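Local atomic coordinates of Di-haem cytochrome c peroxidase family protein (Burkholderia thailandensis E264, PDB entry 6NX0), a protein that carries two covalently attached c-type hemes, probably acts as a peroxidase of the bacterial diheme cytochrome c peroxidase family, and reaches an unusually stable bis-Fe(IV) state. Residues Y324-A328 and G423-V427; V169-H173 and P185-L189; S303-L307 and L318-F322. All coordinates share one frame; numbering follows the deposited sequence.

Interaction 1 (Y324-A328 and G423-V427); sequences YDAIA and GNVNV. With HEC (heme c), chain C; NO3 (nitrate ion), chain D.
The backbone N of N426 donates to A326 O at 3.0 Å, and this bond sets the pairing of the two loops where the strand 324-325 gives way to irregular chain. Around it the side chains meet in two patches, one polar and one apolar. On the polar side the carboxamide of N426 reaches the carboxylate of D325: ND2 lies 3.3 Å from OD1 in a weak hydrogen bond, the two planes turned 34° against each other. With its CG anti to the backbone N (chi1 -170°), N426 extends its amide past A326 O to the acid. On the apolar side V425 sends CG1 to within 3.7 Å of A328 CB, while the methyl of A326 comes up beside the carbonyl of N424, with A326 CB 3.8 Å from N424 O.

The second shell fixes both polar groups. D325 OD1 also takes the N-H of A326 at 2.9 Å through its anti lone pair, and a water that bridges to N424 O adds a weak bond. N426 OD1 is held by the backbone N-H groups of N428 and S429, N424 ND2 by the carbonyls of T361 and C364. R400 ties the loops together again, giving hydrogen bonds to I327 O and N426 O, and F414 covers A328 and V425. I327 turns away from the partner loop and lays CD1 3.8 Å from CBD of the heme c, close to its axial ligand Y397.

D325 OD2 comes within 3.4 Å of the heme carbon CBC, at the thioether-bearing edge of the macrocycle. A carboxylate so placed, with its other oxygen engaged by N-H donors, probably contributes negative potential beside the porphyrin, moderated by those donors.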
loop_
_atom_site.group_PDB
_atom_site.type_symbol
_atom_site.label_atom_id
_atom_site.label_comp_id
_atom_site.label_asym_id
_atom_site.label_seq_id
_atom_site.Cartn_x
_atom_site.Cartn_y
_atom_site.Cartn_z
ATOM N N TYR A 324 -2.728 -11.171 -2.345
ATOM C CA TYR A 324 -1.691 -11.345 -1.332
ATOM C C TYR A 324 -0.671 -12.371 -1.792
ATOM O O TYR A 324 -1.026 -13.406 -2.365
ATOM C CB TYR A 324 -2.313 -11.801 0.011
ATOM C CG TYR A 324 -3.101 -10.693 0.660
ATOM C CD1 TYR A 324 -4.398 -10.369 0.251
ATOM C CD2 TYR A 324 -2.529 -9.923 1.678
ATOM C CE1 TYR A 324 -5.085 -9.309 0.825
ATOM C CE2 TYR A 324 -3.202 -8.886 2.244
ATOM C CZ TYR A 324 -4.483 -8.581 1.838
ATOM O OH TYR A 324 -5.097 -7.511 2.458
ATOM N N ASP A 325 0.605 -12.086 -1.551
ATOM C CA ASP A 325 1.632 -13.084 -1.777
ATOM C C ASP A 325 2.791 -12.881 -0.816
ATOM O O ASP A 325 2.853 -11.907 -0.067
ATOM C CB ASP A 325 2.103 -13.065 -3.232
ATOM C CG ASP A 325 2.229 -14.469 -3.808
ATOM O OD1 ASP A 325 2.830 -15.351 -3.143
ATOM O OD2 ASP A 325 1.654 -14.693 -4.896
ATOM N N ALA A 326 3.691 -13.855 -0.817
ATOM C CA ALA A 326 4.768 -13.972 0.158
ATOM C C ALA A 326 6.074 -14.003 -0.619
ATOM O O ALA A 326 6.517 -15.068 -1.061
ATOM C CB ALA A 326 4.591 -15.227 1.015
ATOM N N ILE A 327 6.711 -12.840 -0.780
ATOM C CA ILE A 327 7.977 -12.782 -1.523
ATOM C C ILE A 327 9.195 -12.668 -0.607
ATOM O O ILE A 327 10.335 -12.748 -1.104
ATOM C CB ILE A 327 7.979 -11.657 -2.584
ATOM C CG1 ILE A 327 8.001 -10.249 -1.967
ATOM C CG2 ILE A 327 6.774 -11.796 -3.521
ATOM C CD1 ILE A 327 8.280 -9.133 -2.990
ATOM N N ALA A 328 8.993 -12.502 0.712
ATOM C CA ALA A 328 10.065 -12.620 1.706
ATOM C C ALA A 328 11.212 -11.632 1.458
ATOM O O ALA A 328 12.383 -12.003 1.378
ATOM C CB ALA A 328 10.594 -14.056 1.748
ATOM N N GLY A 423 8.177 -22.343 4.428
ATOM C CA GLY A 423 7.476 -23.042 3.358
ATOM C C GLY A 423 6.299 -22.291 2.765
ATOM O O GLY A 423 5.784 -22.688 1.718
ATOM N N ASN A 424 5.854 -21.220 3.419
ATOM C CA ASN A 424 4.771 -20.411 2.892
ATOM C C ASN A 424 5.253 -19.511 1.765
ATOM O O ASN A 424 4.429 -18.990 1.009
ATOM C CB ASN A 424 4.175 -19.507 3.971
ATOM C CG ASN A 424 3.288 -20.231 4.982
ATOM O OD1 ASN A 424 3.042 -21.437 4.908
ATOM N ND2 ASN A 424 2.808 -19.466 5.962
ATOM N N VAL A 425 6.565 -19.271 1.711
ATOM C CA VAL A 425 7.124 -18.328 0.753
ATOM C C VAL A 425 7.051 -18.887 -0.652
ATOM O O VAL A 425 7.381 -20.049 -0.908
ATOM C CB VAL A 425 8.568 -17.972 1.129
ATOM C CG1 VAL A 425 9.178 -17.078 0.050
ATOM C CG2 VAL A 425 8.587 -17.293 2.487
ATOM N N ASN A 426 6.650 -18.022 -1.571
ATOM C CA ASN A 426 6.595 -18.305 -2.992
ATOM C C ASN A 426 7.968 -18.607 -3.576
ATOM O O ASN A 426 8.827 -17.720 -3.625
ATOM C CB ASN A 426 5.972 -17.100 -3.687
ATOM C CG ASN A 426 5.650 -17.367 -5.123
ATOM O OD1 ASN A 426 6.332 -18.151 -5.785
ATOM N ND2 ASN A 426 4.602 -16.715 -5.622
ATOM N N VAL A 427 8.184 -19.863 -3.984
ATOM C CA VAL A 427 9.407 -20.297 -4.647
ATOM C C VAL A 427 9.096 -20.932 -6.000
ATOM O O VAL A 427 9.947 -21.599 -6.594
ATOM C CB VAL A 427 10.257 -21.245 -3.775
ATOM C CG1 VAL A 427 10.799 -20.535 -2.535
ATOM C CG2 VAL A 427 9.459 -22.521 -3.391
HETATM FE FE HEC C . 6.287 -7.015 -6.787
HETATM C CHA HEC C . 6.301 -5.124 -3.928
HETATM C CHB HEC C . 8.081 -4.583 -8.417
HETATM C CHC HEC C . 6.850 -9.148 -9.414
HETATM C CHD HEC C . 4.197 -9.302 -5.356
HETATM N NA HEC C . 6.994 -5.180 -6.286
HETATM C C1A HEC C . 6.841 -4.576 -5.053
HETATM C C2A HEC C . 7.582 -3.342 -5.092
HETATM C C3A HEC C . 7.982 -3.149 -6.355
HETATM C C4A HEC C . 7.626 -4.307 -7.136
HETATM C CMA HEC C . 8.875 -2.029 -6.882
HETATM C CAA HEC C . 7.653 -2.315 -3.940
HETATM C CBA HEC C . 6.507 -1.321 -4.016
HETATM C CGA HEC C . 6.416 -0.350 -2.864
HETATM O O1A HEC C . 5.368 0.364 -2.834
HETATM O O2A HEC C . 7.173 -0.466 -1.860
HETATM N NB HEC C . 7.234 -6.899 -8.565
HETATM C C1B HEC C . 7.873 -5.765 -9.072
HETATM C C2B HEC C . 8.407 -6.092 -10.382
HETATM C C3B HEC C . 8.138 -7.369 -10.647
HETATM C C4B HEC C . 7.355 -7.879 -9.529
HETATM C CMB HEC C . 9.116 -5.066 -11.303
HETATM C CAB HEC C . 8.595 -8.234 -11.849
HETATM C CBB HEC C . 10.138 -8.294 -11.916
HETATM N NC HEC C . 5.591 -8.831 -7.327
HETATM C C1C HEC C . 6.007 -9.565 -8.421
HETATM C C2C HEC C . 5.339 -10.836 -8.369
HETATM C C3C HEC C . 4.528 -10.846 -7.302
HETATM C C4C HEC C . 4.697 -9.597 -6.599
HETATM C CMC HEC C . 5.519 -11.892 -9.481
HETATM C CAC HEC C . 3.436 -11.878 -6.977
HETATM C CBC HEC C . 4.117 -13.240 -6.726
HETATM N ND HEC C . 5.374 -7.141 -4.995
HETATM C C1D HEC C . 4.554 -8.207 -4.610
HETATM C C2D HEC C . 4.289 -8.078 -3.207
HETATM C C3D HEC C . 4.997 -6.866 -2.742
HETATM C C4D HEC C . 5.610 -6.299 -3.912
HETATM C CMD HEC C . 3.450 -9.000 -2.328
HETATM C CAD HEC C . 5.052 -6.326 -1.306
HETATM C CBD HEC C . 6.171 -7.046 -0.579
HETATM C CGD HEC C . 6.544 -6.329 0.693
HETATM O O1D HEC C . 6.084 -5.179 0.897
HETATM O O2D HEC C . 7.445 -6.850 1.414
HETATM N N NO3 D . 6.712 -24.110 6.863
HETATM O O1 NO3 D . 6.287 -25.161 7.439
HETATM O O2 NO3 D . 7.918 -23.808 6.905
HETATM O O3 NO3 D . 5.900 -23.351 6.296
HETATM O O HOH W 1 3.354 -18.369 -1.625
#

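Interaction 2 (V169-H173 and P185-L189); sequences VPRRH and PFGGL. With HEC (heme c), chain B.
H173 and F186 form an antiparallel hydrogen-bonded pair, with H173 N to F186 O at 2.9 Å and F186 N to H173 O at 2.8 Å. A third backbone bond, G188 N to P170 O at 2.9 Å, continues the pairing where the chains leave the sheet. Weaker CA-H...O contacts supplement these, R172 CA meeting F186 O at 3.3 Å.

Among the aromatic contacts, the CB of F186 sits over one face of the H173 ring, 3.8 Å from its centroid, a CH-pi approach; the two rings, 23° from parallel, are slid so far apart that they barely overlap. A chi1 of 64° folds the imidazole back along its own loop, where ND1 donates to R171 O in the ring plane and fixes the ring's rotation.

Glycine lets the chains come close: R172 CG lies 3.6 Å from G188 CA. At the heme end V169 CG1 packs 3.4 Å from G188 O.

The contact lies at the open end of the antiparallel pair 173-175 and 184-186, where the chains run on as loops; D196 binds R171, while Y324, beginning strand 324-325, reaches G187 O, and R368 of strand 367-368 holds G188 O.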
loop_
_atom_site.group_PDB
_atom_site.type_symbol
_atom_site.label_atom_id
_atom_site.label_comp_id
_atom_site.label_asym_id
_atom_site.label_seq_id
_atom_site.Cartn_x
_atom_site.Cartn_y
_atom_site.Cartn_z
ATOM N N VAL A 169 -8.958 0.043 -3.661
ATOM C CA VAL A 169 -8.737 -1.121 -2.799
ATOM C C VAL A 169 -10.102 -1.643 -2.358
ATOM O O VAL A 169 -10.805 -0.951 -1.621
ATOM C CB VAL A 169 -7.862 -0.786 -1.584
ATOM C CG1 VAL A 169 -7.689 -2.060 -0.745
ATOM C CG2 VAL A 169 -6.502 -0.193 -2.010
ATOM N N PRO A 170 -10.501 -2.844 -2.763
ATOM C CA PRO A 170 -11.841 -3.331 -2.418
ATOM C C PRO A 170 -11.911 -3.806 -0.971
ATOM O O PRO A 170 -10.907 -3.978 -0.279
ATOM C CB PRO A 170 -12.059 -4.478 -3.396
ATOM C CG PRO A 170 -10.709 -4.965 -3.736
ATOM C CD PRO A 170 -9.770 -3.797 -3.614
ATOM N N ARG A 171 -13.144 -3.980 -0.507
ATOM C CA ARG A 171 -13.339 -4.651 0.766
ATOM C C ARG A 171 -12.738 -6.057 0.698
ATOM O O ARG A 171 -12.559 -6.637 -0.374
ATOM C CB ARG A 171 -14.833 -4.708 1.124
ATOM C CG ARG A 171 -15.432 -3.361 1.585
ATOM C CD ARG A 171 -16.931 -3.479 2.061
ATOM N NE ARG A 171 -17.130 -4.724 2.814
ATOM C CZ ARG A 171 -18.041 -5.661 2.545
ATOM N NH1 ARG A 171 -18.941 -5.495 1.578
ATOM N NH2 ARG A 171 -18.073 -6.770 3.279
ATOM N N ARG A 172 -12.454 -6.621 1.876
ATOM C CA ARG A 172 -11.909 -7.968 1.940
ATOM C C ARG A 172 -12.884 -8.979 1.362
ATOM O O ARG A 172 -14.083 -8.916 1.627
ATOM C CB ARG A 172 -11.594 -8.367 3.392
ATOM C CG ARG A 172 -10.486 -7.595 4.092
ATOM C CD ARG A 172 -10.285 -8.179 5.496
ATOM N NE ARG A 172 -11.422 -7.879 6.359
ATOM C CZ ARG A 172 -11.431 -7.023 7.372
ATOM N NH1 ARG A 172 -10.346 -6.344 7.716
ATOM N NH2 ARG A 172 -12.544 -6.860 8.079
ATOM N N HIS A 173 -12.352 -9.905 0.574
ATOM C CA HIS A 173 -13.164 -10.977 0.008
ATOM C C HIS A 173 -12.271 -12.115 -0.451
ATOM O O HIS A 173 -11.058 -11.970 -0.609
ATOM C CB HIS A 173 -14.033 -10.463 -1.157
ATOM C CG HIS A 173 -13.256 -9.972 -2.349
ATOM N ND1 HIS A 173 -12.670 -8.723 -2.390
ATOM C CD2 HIS A 173 -12.999 -10.548 -3.545
ATOM C CE1 HIS A 173 -12.096 -8.550 -3.568
ATOM N NE2 HIS A 173 -12.280 -9.641 -4.289
ATOM N N PRO A 185 -7.495 -14.745 -0.941
ATOM C CA PRO A 185 -7.950 -13.490 -0.342
ATOM C C PRO A 185 -7.556 -12.283 -1.181
ATOM O O PRO A 185 -6.492 -12.255 -1.811
ATOM C CB PRO A 185 -7.217 -13.478 1.008
ATOM C CG PRO A 185 -5.908 -14.187 0.682
ATOM C CD PRO A 185 -6.266 -15.253 -0.299
ATOM N N PHE A 186 -8.449 -11.297 -1.189
ATOM C CA PHE A 186 -8.228 -10.024 -1.855
ATOM C C PHE A 186 -8.779 -8.888 -1.008
ATOM O O PHE A 186 -9.753 -9.055 -0.269
ATOM C CB PHE A 186 -8.921 -9.981 -3.232
ATOM C CG PHE A 186 -8.412 -10.995 -4.184
ATOM C CD1 PHE A 186 -8.944 -12.279 -4.194
ATOM C CD2 PHE A 186 -7.369 -10.698 -5.047
ATOM C CE1 PHE A 186 -8.461 -13.236 -5.069
ATOM C CE2 PHE A 186 -6.878 -11.645 -5.923
ATOM C CZ PHE A 186 -7.426 -12.933 -5.927
ATOM N N GLY A 187 -8.193 -7.699 -1.172
ATOM C CA GLY A 187 -8.771 -6.518 -0.563
ATOM C C GLY A 187 -8.390 -6.347 0.891
ATOM O O GLY A 187 -7.593 -7.089 1.462
ATOM N N GLY A 188 -8.998 -5.345 1.491
ATOM C CA GLY A 188 -8.636 -4.847 2.808
ATOM C C GLY A 188 -7.522 -3.829 2.742
ATOM O O GLY A 188 -6.606 -3.923 1.924
ATOM N N LEU A 189 -7.604 -2.848 3.641
ATOM C CA LEU A 189 -6.599 -1.806 3.733
ATOM C C LEU A 189 -5.558 -2.164 4.784
ATOM O O LEU A 189 -5.765 -3.013 5.658
ATOM C CB LEU A 189 -7.255 -0.458 4.033
ATOM C CG LEU A 189 -8.113 0.036 2.864
ATOM C CD1 LEU A 189 -9.174 0.987 3.363
ATOM C CD2 LEU A 189 -7.250 0.720 1.821
HETATM FE FE HEC B . -1.417 6.454 6.964
HETATM C CHA HEC B . -1.447 3.277 5.581
HETATM C CHB HEC B . -4.525 7.011 5.716
HETATM C CHC HEC B . -1.811 9.134 9.083
HETATM C CHD HEC B . 1.664 5.844 8.380
HETATM N NA HEC B . -2.684 5.387 5.789
HETATM C C1A HEC B . -2.529 4.088 5.351
HETATM C C2A HEC B . -3.669 3.735 4.552
HETATM C C3A HEC B . -4.466 4.812 4.503
HETATM C C4A HEC B . -3.914 5.834 5.355
HETATM C CMA HEC B . -5.844 4.902 3.857
HETATM C CAA HEC B . -3.900 2.362 3.894
HETATM C CBA HEC B . -3.426 2.385 2.452
HETATM C CGA HEC B . -3.472 1.034 1.787
HETATM O O1A HEC B . -3.256 1.025 0.539
HETATM O O2A HEC B . -3.575 -0.009 2.504
HETATM N NB HEC B . -2.879 7.804 7.362
HETATM C C1B HEC B . -4.116 7.837 6.733
HETATM C C2B HEC B . -4.868 8.927 7.292
HETATM C C3B HEC B . -4.167 9.458 8.300
HETATM C C4B HEC B . -2.891 8.784 8.329
HETATM C CMB HEC B . -6.274 9.320 6.829
HETATM C CAB HEC B . -4.520 10.661 9.198
HETATM C CBB HEC B . -5.718 10.291 10.108
HETATM N NC HEC B . -0.288 7.324 8.419
HETATM C C1C HEC B . -0.628 8.463 9.137
HETATM C C2C HEC B . 0.572 8.910 9.808
HETATM C C3C HEC B . 1.561 8.036 9.602
HETATM C C4C HEC B . 1.022 6.999 8.745
HETATM C CMC HEC B . 0.691 10.259 10.537
HETATM C CAC HEC B . 3.065 8.267 9.827
HETATM C CBC HEC B . 3.415 8.319 11.320
HETATM N ND HEC B . -0.126 4.888 6.929
HETATM C C1D HEC B . 1.124 4.868 7.580
HETATM C C2D HEC B . 1.701 3.561 7.399
HETATM C C3D HEC B . 0.728 2.762 6.608
HETATM C C4D HEC B . -0.378 3.639 6.341
HETATM C CMD HEC B . 2.993 3.070 8.022
HETATM C CAD HEC B . 0.860 1.285 6.192
HETATM C CBD HEC B . 0.642 0.464 7.442
HETATM C CGD HEC B . 0.354 -1.000 7.157
HETATM O O1D HEC B . 0.346 -1.387 5.968
HETATM O O2D HEC B . 0.221 -1.745 8.169
HETATM O O HOH W 2 -2.187 5.227 8.605
#

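Interaction 3 (S303-L307 and L318-F322); sequences SCHTL and LFTDF. With HEC (heme c), chain C.
H305 ND1 donates to F319 O at 3.0 Å, with the oxygen only 2° out of the imidazole plane, while NE2 of the same ring binds the heme iron at 2.1 Å. This is the close-packed side of the contact. The carbonyl approaches the ring at its edge and also meets H305 CA, so it lies against both backbone and side chain; P370 O adds a weak second acceptor for ND1. Such acceptors would be expected to hold the ring's rotation and to make the histidine a somewhat stronger iron donor. Next to it, L307 lays CB over one face of the F319 ring and CD1 3.7 Å from CE1. Its chi1 of 74° tucks the branch back over its own backbone, and helix 284-293 supports it through L290 and F293.

Toward T306 and D321 the fit is looser and partly solvated. The bonds from D321 N to C304 O and from F319 N to T306 O are both weak, T306 CG2 approaches D321 CB no closer than 3.9 Å, and a water links T306 O with L318 N at 3.0 and 2.9 Å.

C304, whose SG is bonded to the heme carbon CAC, and H305 complete the C301-M302-S303-C304-H305 sequence, the CXXCH signature of c-type cytochromes. Here the sixth iron ligand is Y397, opposite the histidine.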
loop_
_atom_site.group_PDB
_atom_site.type_symbol
_atom_site.label_atom_id
_atom_site.label_comp_id
_atom_site.label_asym_id
_atom_site.label_seq_id
_atom_site.Cartn_x
_atom_site.Cartn_y
_atom_site.Cartn_z
ATOM N N SER A 303 1.791 -10.961 -13.380
ATOM C CA SER A 303 1.022 -12.020 -12.735
ATOM C C SER A 303 0.499 -11.597 -11.379
ATOM O O SER A 303 -0.466 -12.191 -10.888
ATOM C CB SER A 303 1.865 -13.284 -12.599
ATOM O OG SER A 303 2.950 -13.119 -11.711
ATOM N N CYS A 304 1.113 -10.588 -10.759
ATOM C CA CYS A 304 0.651 -10.038 -9.492
ATOM C C CYS A 304 0.310 -8.565 -9.616
ATOM O O CYS A 304 -0.719 -8.126 -9.106
ATOM C CB CYS A 304 1.727 -10.220 -8.412
ATOM S SG CYS A 304 2.122 -11.960 -8.159
ATOM N N HIS A 305 1.178 -7.798 -10.269
ATOM C CA HIS A 305 0.979 -6.368 -10.515
ATOM C C HIS A 305 0.268 -6.200 -11.853
ATOM O O HIS A 305 0.869 -5.862 -12.879
ATOM C CB HIS A 305 2.310 -5.623 -10.526
ATOM C CG HIS A 305 3.109 -5.745 -9.268
ATOM N ND1 HIS A 305 2.854 -4.992 -8.139
ATOM C CD2 HIS A 305 4.204 -6.491 -8.981
ATOM C CE1 HIS A 305 3.740 -5.298 -7.204
ATOM N NE2 HIS A 305 4.571 -6.200 -7.688
ATOM N N THR A 306 -1.042 -6.401 -11.828
ATOM C CA THR A 306 -1.775 -6.608 -13.075
ATOM C C THR A 306 -2.000 -5.307 -13.840
ATOM O O THR A 306 -2.066 -4.213 -13.273
ATOM C CB THR A 306 -3.117 -7.254 -12.788
ATOM O OG1 THR A 306 -3.827 -6.422 -11.885
ATOM C CG2 THR A 306 -2.952 -8.624 -12.188
ATOM N N LEU A 307 -2.119 -5.445 -15.161
ATOM C CA LEU A 307 -2.344 -4.298 -16.021
ATOM C C LEU A 307 -3.046 -4.761 -17.285
ATOM O O LEU A 307 -2.985 -5.932 -17.669
ATOM C CB LEU A 307 -1.039 -3.583 -16.393
ATOM C CG LEU A 307 -0.088 -4.224 -17.411
ATOM C CD1 LEU A 307 1.086 -3.302 -17.697
ATOM C CD2 LEU A 307 0.436 -5.594 -16.962
ATOM N N LEU A 318 -3.928 -0.806 -12.605
ATOM C CA LEU A 318 -3.614 -0.385 -11.248
ATOM C C LEU A 318 -2.356 -1.054 -10.720
ATOM O O LEU A 318 -1.881 -0.688 -9.637
ATOM C CB LEU A 318 -4.804 -0.658 -10.316
ATOM C CG LEU A 318 -6.092 0.097 -10.694
ATOM C CD1 LEU A 318 -7.262 -0.306 -9.829
ATOM C CD2 LEU A 318 -5.876 1.604 -10.640
ATOM N N PHE A 319 -1.779 -1.999 -11.472
ATOM C CA PHE A 319 -0.506 -2.631 -11.139
ATOM C C PHE A 319 -0.585 -3.417 -9.837
ATOM O O PHE A 319 0.396 -3.567 -9.104
ATOM C CB PHE A 319 0.616 -1.586 -11.152
ATOM C CG PHE A 319 0.846 -1.055 -12.531
ATOM C CD1 PHE A 319 1.660 -1.737 -13.418
ATOM C CD2 PHE A 319 0.169 0.061 -12.970
ATOM C CE1 PHE A 319 1.827 -1.265 -14.724
ATOM C CE2 PHE A 319 0.341 0.524 -14.282
ATOM C CZ PHE A 319 1.162 -0.143 -15.134
ATOM N N THR A 320 -1.769 -3.951 -9.586
ATOM C CA THR A 320 -2.034 -4.890 -8.522
ATOM C C THR A 320 -3.426 -5.445 -8.748
ATOM O O THR A 320 -4.306 -4.754 -9.273
ATOM C CB THR A 320 -1.951 -4.272 -7.119
ATOM O OG1 THR A 320 -2.326 -5.304 -6.198
ATOM C CG2 THR A 320 -2.860 -3.059 -6.978
ATOM N N ASP A 321 -3.602 -6.697 -8.347
ATOM C CA ASP A 321 -4.919 -7.304 -8.268
ATOM C C ASP A 321 -5.502 -7.236 -6.865
ATOM O O ASP A 321 -6.593 -7.768 -6.629
ATOM C CB ASP A 321 -4.862 -8.758 -8.774
ATOM C CG ASP A 321 -3.971 -9.666 -7.938
ATOM O OD1 ASP A 321 -3.328 -9.204 -6.958
ATOM O OD2 ASP A 321 -3.901 -10.879 -8.289
ATOM N N PHE A 322 -4.819 -6.543 -5.944
ATOM C CA PHE A 322 -5.189 -6.442 -4.528
ATOM C C PHE A 322 -5.220 -7.788 -3.834
ATOM O O PHE A 322 -5.820 -7.910 -2.756
ATOM C CB PHE A 322 -6.516 -5.705 -4.360
ATOM C CG PHE A 322 -6.510 -4.349 -5.025
ATOM C CD1 PHE A 322 -5.823 -3.285 -4.449
ATOM C CD2 PHE A 322 -7.117 -4.159 -6.252
ATOM C CE1 PHE A 322 -5.786 -2.027 -5.078
ATOM C CE2 PHE A 322 -7.072 -2.903 -6.877
ATOM C CZ PHE A 322 -6.400 -1.849 -6.271
HETATM FE FE HEC C . 6.287 -7.015 -6.787
HETATM C CHA HEC C . 6.301 -5.124 -3.928
HETATM C CHB HEC C . 8.081 -4.583 -8.417
HETATM C CHC HEC C . 6.850 -9.148 -9.414
HETATM C CHD HEC C . 4.197 -9.302 -5.356
HETATM N NA HEC C . 6.994 -5.180 -6.286
HETATM C C1A HEC C . 6.841 -4.576 -5.053
HETATM C C2A HEC C . 7.582 -3.342 -5.092
HETATM C C3A HEC C . 7.982 -3.149 -6.355
HETATM C C4A HEC C . 7.626 -4.307 -7.136
HETATM C CMA HEC C . 8.875 -2.029 -6.882
HETATM C CAA HEC C . 7.653 -2.315 -3.940
HETATM C CBA HEC C . 6.507 -1.321 -4.016
HETATM C CGA HEC C . 6.416 -0.350 -2.864
HETATM O O1A HEC C . 5.368 0.364 -2.834
HETATM O O2A HEC C . 7.173 -0.466 -1.860
HETATM N NB HEC C . 7.234 -6.899 -8.565
HETATM C C1B HEC C . 7.873 -5.765 -9.072
HETATM C C2B HEC C . 8.407 -6.092 -10.382
HETATM C C3B HEC C . 8.138 -7.369 -10.647
HETATM C C4B HEC C . 7.355 -7.879 -9.529
HETATM C CMB HEC C . 9.116 -5.066 -11.303
HETATM C CAB HEC C . 8.595 -8.234 -11.849
HETATM C CBB HEC C . 10.138 -8.294 -11.916
HETATM N NC HEC C . 5.591 -8.831 -7.327
HETATM C C1C HEC C . 6.007 -9.565 -8.421
HETATM C C2C HEC C . 5.339 -10.836 -8.369
HETATM C C3C HEC C . 4.528 -10.846 -7.302
HETATM C C4C HEC C . 4.697 -9.597 -6.599
HETATM C CMC HEC C . 5.519 -11.892 -9.481
HETATM C CAC HEC C . 3.436 -11.878 -6.977
HETATM C CBC HEC C . 4.117 -13.240 -6.726
HETATM N ND HEC C . 5.374 -7.141 -4.995
HETATM C C1D HEC C . 4.554 -8.207 -4.610
HETATM C C2D HEC C . 4.289 -8.078 -3.207
HETATM C C3D HEC C . 4.997 -6.866 -2.742
HETATM C C4D HEC C . 5.610 -6.299 -3.912
HETATM C CMD HEC C . 3.450 -9.000 -2.328
HETATM C CAD HEC C . 5.052 -6.326 -1.306
HETATM C CBD HEC C . 6.171 -7.046 -0.579
HETATM C CGD HEC C . 6.544 -6.329 0.693
HETATM O O1D HEC C . 6.084 -5.179 0.897
HETATM O O2D HEC C . 7.445 -6.850 1.414
HETATM O O HOH W 3 -4.867 -3.507 -12.657
#

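How the interactions relate
Interactions 1 and 3 belong to the cytochrome c range that holds the Y397-ligated heme, their centres about 16 Å apart, whereas interaction 2 lies in the range of the other heme, with its centre about 13 Å from interaction 3 and about 19 Å from interaction 1. Along the chain they close in series: 2, then 3, then 1. The segment 318-322 leads almost directly into strand 324-325, and together they form part of the seam between the two heme regions. There F322 packs on V169 and P170, and its carbonyl probably accepts from G187 N. The three contacts thus join the surroundings of both hemes through a short run of chain.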